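Local coordinates for protein alpha-fucosidase (Bifidobacterium bifidum, PDB 2EAB) that probably hydrolyses alpha-1,2-L-fucosidic linkages, releasing fucose from glycans, this chain being the catalytic-domain fragment of a longer calcium-binding protein, at residues F54-V63 with Y182-M191. Numbering follows the deposited sequence.
Sequences FGNGKIGGTV and YFASNPDNVM
Two beta-hairpins from different sheets of the N-terminal beta-sandwich domain meet closely at their turn ends without a direct backbone hydrogen bond, Phe54, Ile59 and Val63 of 54-63 touching Tyr182, Ala184 and Met191 of 182-191, and their turns clasped by asparagines. The Phe54 ring lies between Gly61 N over the centre of one face and Tyr182 C nearer the rim of the other, while Met191 CG meets its edge in plane. Met191 bends at its last torsion (chi3 -68°), bringing CE within 3.7 Å of Phe54 CE1. Ile59 CD1 rests on Met191 CB, also at 3.7 Å. At the turns, Asn56 OD1 accepts Lys58 N (an Asx turn) and Ile59 N (an Asx motif) from opposite faces of its plane, and Asn56 ND2 gives a nearly straight bond to Ser185 O (3.0 Å, 168°), approaching from above that carbonyl's plane. In return, Asn186 ND2 donates to Asn56 O at 2.8 Å. With an alanine here in place of Asn56, Lys58 N and Ile59 N would probably lose their shared acceptor, and Ser185 O its side-chain tie. Lys58 NZ bonds Asn189 OD1 weakly, and waters bridge it to Asn186 O and Asn189 ND2; Asn189 and Val190 face Ser185 in a G1 bulge. Gly57 belongs to the calcium site; strand 69-76 flanks Ile59 and Met191, and helix 316-331 packs against Phe183 and Ser185.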
ATOM      1  N   PHE A  54      -8.511  -4.722  13.408  1.00  7.60           N
ATOM      2  CA  PHE A  54      -9.418  -5.454  12.542  1.00  7.76           C
ATOM      3  C   PHE A  54     -10.274  -4.431  11.802  1.00  7.29           C
ATOM      4  O   PHE A  54     -10.420  -3.288  12.247  1.00  6.88           O
ATOM      5  CB  PHE A  54     -10.282  -6.442  13.345  1.00  7.84           C
ATOM      6  CG  PHE A  54     -11.266  -5.778  14.260  1.00  8.10           C
ATOM      7  CD1 PHE A  54     -12.577  -5.590  13.851  1.00  8.74           C
ATOM      8  CD2 PHE A  54     -10.885  -5.327  15.523  1.00  8.58           C
ATOM      9  CE1 PHE A  54     -13.498  -4.966  14.678  1.00  9.73           C
ATOM     10  CE2 PHE A  54     -11.804  -4.695  16.357  1.00  8.86           C
ATOM     11  CZ  PHE A  54     -13.112  -4.518  15.934  1.00  8.43           C
ATOM     12  N   GLY A  55     -10.838  -4.833  10.672  1.00  7.34           N
ATOM     13  CA  GLY A  55     -11.662  -3.921   9.899  1.00  7.44           C
ATOM     14  C   GLY A  55     -12.377  -4.613   8.766  1.00  7.24           C
ATOM     15  O   GLY A  55     -12.121  -5.792   8.479  1.00  7.79           O
ATOM     16  N   ASN A  56     -13.282  -3.878   8.125  1.00  7.56           N
ATOM     17  CA  ASN A  56     -13.992  -4.373   6.950  1.00  7.57           C
ATOM     18  C   ASN A  56     -13.692  -3.545   5.699  1.00  7.49           C
ATOM     19  O   ASN A  56     -14.462  -3.554   4.741  1.00  7.54           O
ATOM     20  CB  ASN A  56     -15.506  -4.447   7.211  1.00  7.78           C
ATOM     21  CG  ASN A  56     -16.156  -3.078   7.342  1.00  7.47           C
ATOM     22  OD1 ASN A  56     -15.493  -2.045   7.261  1.00  7.87           O
ATOM     23  ND2 ASN A  56     -17.469  -3.067   7.538  1.00  8.98           N
ATOM     24  N   GLY A  57     -12.567  -2.833   5.722  1.00  7.02           N
ATOM     25  CA  GLY A  57     -12.186  -1.922   4.644  1.00  7.27           C
ATOM     26  C   GLY A  57     -12.740  -0.518   4.812  1.00  7.14           C
ATOM     27  O   GLY A  57     -12.314   0.406   4.105  1.00  7.30           O
ATOM     28  N   LYS A  58     -13.690  -0.361   5.735  1.00  7.49           N
ATOM     29  CA  LYS A  58     -14.396   0.907   5.916  1.00  7.72           C
ATOM     30  C   LYS A  58     -14.370   1.361   7.371  1.00  7.47           C
ATOM     31  O   LYS A  58     -13.862   2.439   7.671  1.00  8.61           O
ATOM     32  CB  LYS A  58     -15.818   0.817   5.369  1.00  7.95           C
ATOM     33  CG  LYS A  58     -15.852   0.533   3.872  1.00  9.41           C
ATOM     34  CD  LYS A  58     -17.253   0.471   3.332  1.00 14.12           C
ATOM     35  CE  LYS A  58     -17.861  -0.903   3.518  1.00 15.39           C
ATOM     36  NZ  LYS A  58     -19.269  -0.890   3.060  1.00 17.06           N
ATOM     37  N   ILE A  59     -14.906   0.543   8.273  1.00  7.23           N
ATOM     38  CA  ILE A  59     -14.731   0.767   9.703  1.00  7.86           C
ATOM     39  C   ILE A  59     -13.652  -0.158  10.247  1.00  7.30           C
ATOM     40  O   ILE A  59     -13.440  -1.264   9.735  1.00  7.60           O
ATOM     41  CB  ILE A  59     -16.048   0.623  10.518  1.00  7.62           C
ATOM     42  CG1 ILE A  59     -16.722  -0.735  10.272  1.00  8.68           C
ATOM     43  CG2 ILE A  59     -16.983   1.797  10.224  1.00  8.13           C
ATOM     44  CD1 ILE A  59     -17.966  -0.971  11.118  1.00  8.92           C
ATOM     45  N   GLY A  60     -12.963   0.316  11.278  1.00  7.46           N
ATOM     46  CA  GLY A  60     -11.902  -0.445  11.899  1.00  7.71           C
ATOM     47  C   GLY A  60     -11.888  -0.271  13.398  1.00  7.29           C
ATOM     48  O   GLY A  60     -12.325   0.757  13.928  1.00  7.63           O
ATOM     49  N   GLY A  61     -11.376  -1.291  14.075  1.00  7.21           N
ATOM     50  CA  GLY A  61     -11.118  -1.222  15.499  1.00  7.41           C
ATOM     51  C   GLY A  61      -9.698  -1.632  15.811  1.00  7.44           C
ATOM     52  O   GLY A  61      -9.067  -2.366  15.045  1.00  7.62           O
ATOM     53  N   THR A  62      -9.194  -1.141  16.937  1.00  7.77           N
ATOM     54  CA  THR A  62      -7.936  -1.599  17.506  1.00  7.97           C
ATOM     55  C   THR A  62      -8.191  -1.922  18.975  1.00  7.71           C
ATOM     56  O   THR A  62      -8.541  -1.042  19.769  1.00  7.87           O
ATOM     57  CB  THR A  62      -6.780  -0.583  17.322  1.00  7.88           C
ATOM     58  OG1 THR A  62      -7.303   0.749  17.215  1.00  7.87           O
ATOM     59  CG2 THR A  62      -5.964  -0.910  16.066  1.00  8.50           C
ATOM     60  N   VAL A  63      -8.045  -3.203  19.307  1.00  7.88           N
ATOM     61  CA  VAL A  63      -8.481  -3.756  20.587  1.00  7.99           C
ATOM     62  C   VAL A  63      -7.373  -3.690  21.625  1.00  8.47           C
ATOM     63  O   VAL A  63      -6.250  -4.135  21.378  1.00  8.32           O
ATOM     64  CB  VAL A  63      -8.929  -5.227  20.420  1.00  8.40           C
ATOM     65  CG1 VAL A  63      -9.405  -5.814  21.748  1.00  8.44           C
ATOM     66  CG2 VAL A  63     -10.020  -5.323  19.375  1.00  8.86           C
ATOM     67  N   TYR A 182     -14.386  -9.613  18.745  1.00  9.78           N
ATOM     68  CA  TYR A 182     -14.625  -8.457  17.891  1.00  9.30           C
ATOM     69  C   TYR A 182     -14.314  -8.772  16.439  1.00  9.14           C
ATOM     70  O   TYR A 182     -13.280  -9.358  16.134  1.00  9.14           O
ATOM     71  CB  TYR A 182     -13.738  -7.286  18.304  1.00  9.60           C
ATOM     72  CG  TYR A 182     -13.764  -6.906  19.760  1.00  9.87           C
ATOM     73  CD1 TYR A 182     -14.744  -6.046  20.254  1.00  9.83           C
ATOM     74  CD2 TYR A 182     -12.782  -7.364  20.635  1.00 10.43           C
ATOM     75  CE1 TYR A 182     -14.763  -5.676  21.588  1.00 10.33           C
ATOM     76  CE2 TYR A 182     -12.791  -6.996  21.970  1.00 10.68           C
ATOM     77  CZ  TYR A 182     -13.782  -6.146  22.432  1.00 10.41           C
ATOM     78  OH  TYR A 182     -13.799  -5.759  23.749  1.00 10.59           O
ATOM     79  N   PHE A 183     -15.203  -8.359  15.542  1.00  8.88           N
ATOM     80  CA  PHE A 183     -14.915  -8.412  14.110  1.00  9.10           C
ATOM     81  C   PHE A 183     -15.699  -7.342  13.370  1.00  9.17           C
ATOM     82  O   PHE A 183     -16.640  -6.767  13.911  1.00  9.27           O
ATOM     83  CB  PHE A 183     -15.146  -9.818  13.518  1.00  9.36           C
ATOM     84  CG  PHE A 183     -16.561 -10.324  13.634  1.00  9.66           C
ATOM     85  CD1 PHE A 183     -17.502 -10.032  12.653  1.00  9.92           C
ATOM     86  CD2 PHE A 183     -16.940 -11.132  14.701  1.00  9.78           C
ATOM     87  CE1 PHE A 183     -18.807 -10.517  12.743  1.00 11.03           C
ATOM     88  CE2 PHE A 183     -18.241 -11.618  14.802  1.00 11.12           C
ATOM     89  CZ  PHE A 183     -19.172 -11.316  13.824  1.00 10.61           C
ATOM     90  N   ALA A 184     -15.275  -7.050  12.146  1.00  8.77           N
ATOM     91  CA  ALA A 184     -15.987  -6.112  11.291  1.00  8.71           C
ATOM     92  C   ALA A 184     -16.292  -6.809   9.983  1.00  8.72           C
ATOM     93  O   ALA A 184     -15.384  -7.156   9.220  1.00  8.61           O
ATOM     94  CB  ALA A 184     -15.173  -4.852  11.061  1.00  9.03           C
ATOM     95  N   SER A 185     -17.579  -7.033   9.750  1.00  8.75           N
ATOM     96  CA  SER A 185     -18.048  -7.749   8.584  1.00  8.81           C
ATOM     97  C   SER A 185     -18.129  -6.845   7.368  1.00  8.50           C
ATOM     98  O   SER A 185     -18.710  -5.760   7.430  1.00  8.64           O
ATOM     99  CB  SER A 185     -19.424  -8.337   8.865  1.00  8.98           C
ATOM    100  OG  SER A 185     -20.002  -8.822   7.670  1.00  9.57           O
ATOM    101  N   ASN A 186     -17.555  -7.301   6.258  1.00  8.52           N
ATOM    102  CA  ASN A 186     -17.763  -6.623   4.989  1.00  8.87           C
ATOM    103  C   ASN A 186     -19.163  -6.908   4.406  1.00  9.51           C
ATOM    104  O   ASN A 186     -19.876  -5.963   4.073  1.00  9.58           O
ATOM    105  CB  ASN A 186     -16.632  -6.920   3.994  1.00  8.81           C
ATOM    106  CG  ASN A 186     -16.698  -6.038   2.763  1.00  8.89           C
ATOM    107  OD1 ASN A 186     -17.281  -6.422   1.753  1.00  9.28           O
ATOM    108  ND2 ASN A 186     -16.119  -4.842   2.848  1.00  8.38           N
ATOM    109  N   PRO A 187     -19.585  -8.195   4.318  1.00 10.00           N
ATOM    110  CA  PRO A 187     -20.925  -8.476   3.777  1.00 10.44           C
ATOM    111  C   PRO A 187     -22.072  -7.742   4.474  1.00 10.39           C
ATOM    112  O   PRO A 187     -23.001  -7.296   3.805  1.00 10.81           O
ATOM    113  CB  PRO A 187     -21.078  -9.989   3.976  1.00 10.98           C
ATOM    114  CG  PRO A 187     -19.709 -10.504   3.984  1.00 11.10           C
ATOM    115  CD  PRO A 187     -18.874  -9.445   4.649  1.00 10.29           C
ATOM    116  N   ASP A 188     -22.008  -7.624   5.796  1.00 10.02           N
ATOM    117  CA  ASP A 188     -23.082  -6.978   6.550  1.00 10.16           C
ATOM    118  C   ASP A 188     -22.723  -5.574   7.030  1.00  9.85           C
ATOM    119  O   ASP A 188     -23.506  -4.926   7.729  1.00 10.04           O
ATOM    120  CB  ASP A 188     -23.551  -7.885   7.688  1.00 10.48           C
ATOM    121  CG  ASP A 188     -24.359  -9.065   7.180  1.00 11.38           C
ATOM    122  OD1 ASP A 188     -25.399  -8.829   6.530  1.00 12.57           O
ATOM    123  OD2 ASP A 188     -23.943 -10.221   7.401  1.00 12.59           O
ATOM    124  N   ASN A 189     -21.541  -5.114   6.623  1.00  9.60           N
ATOM    125  CA  ASN A 189     -21.109  -3.732   6.828  1.00  9.68           C
ATOM    126  C   ASN A 189     -21.236  -3.252   8.275  1.00  9.43           C
ATOM    127  O   ASN A 189     -21.723  -2.148   8.543  1.00  9.29           O
ATOM    128  CB  ASN A 189     -21.857  -2.794   5.881  1.00  9.80           C
ATOM    129  CG  ASN A 189     -21.176  -1.459   5.751  1.00  9.83           C
ATOM    130  OD1 ASN A 189     -19.959  -1.367   5.904  1.00  9.78           O
ATOM    131  ND2 ASN A 189     -21.948  -0.417   5.481  1.00 10.30           N
ATOM    132  N   VAL A 190     -20.788  -4.088   9.203  1.00  9.23           N
ATOM    133  CA  VAL A 190     -21.081  -3.866  10.608  1.00  9.49           C
ATOM    134  C   VAL A 190     -19.980  -4.438  11.488  1.00  9.23           C
ATOM    135  O   VAL A 190     -19.374  -5.459  11.157  1.00  9.30           O
ATOM    136  CB  VAL A 190     -22.479  -4.460  10.986  1.00  9.69           C
ATOM    137  CG1 VAL A 190     -22.477  -5.995  10.925  1.00 10.36           C
ATOM    138  CG2 VAL A 190     -22.953  -3.963  12.349  1.00  9.88           C
ATOM    139  N   MET A 191     -19.713  -3.753  12.593  1.00  9.00           N
ATOM    140  CA  MET A 191     -18.786  -4.233  13.604  1.00  9.29           C
ATOM    141  C   MET A 191     -19.583  -4.959  14.683  1.00  9.31           C
ATOM    142  O   MET A 191     -20.651  -4.503  15.093  1.00  9.43           O
ATOM    143  CB  MET A 191     -17.997  -3.061  14.193  1.00  9.14           C
ATOM    144  CG  MET A 191     -17.021  -3.432  15.297  1.00  9.62           C
ATOM    145  SD  MET A 191     -16.070  -2.018  15.884  1.00  9.77           S
ATOM    146  CE  MET A 191     -15.055  -1.643  14.454  1.00  9.47           C
TER
HETATM  147  O   HOH W   1     -13.734  -8.088   7.228  1.00  8.66           O
HETATM  148  O   HOH W   2     -20.052  -3.536   3.055  1.00 15.40           O
HETATM  149  O   HOH W   3     -20.052   1.537   4.752  1.00 20.55           O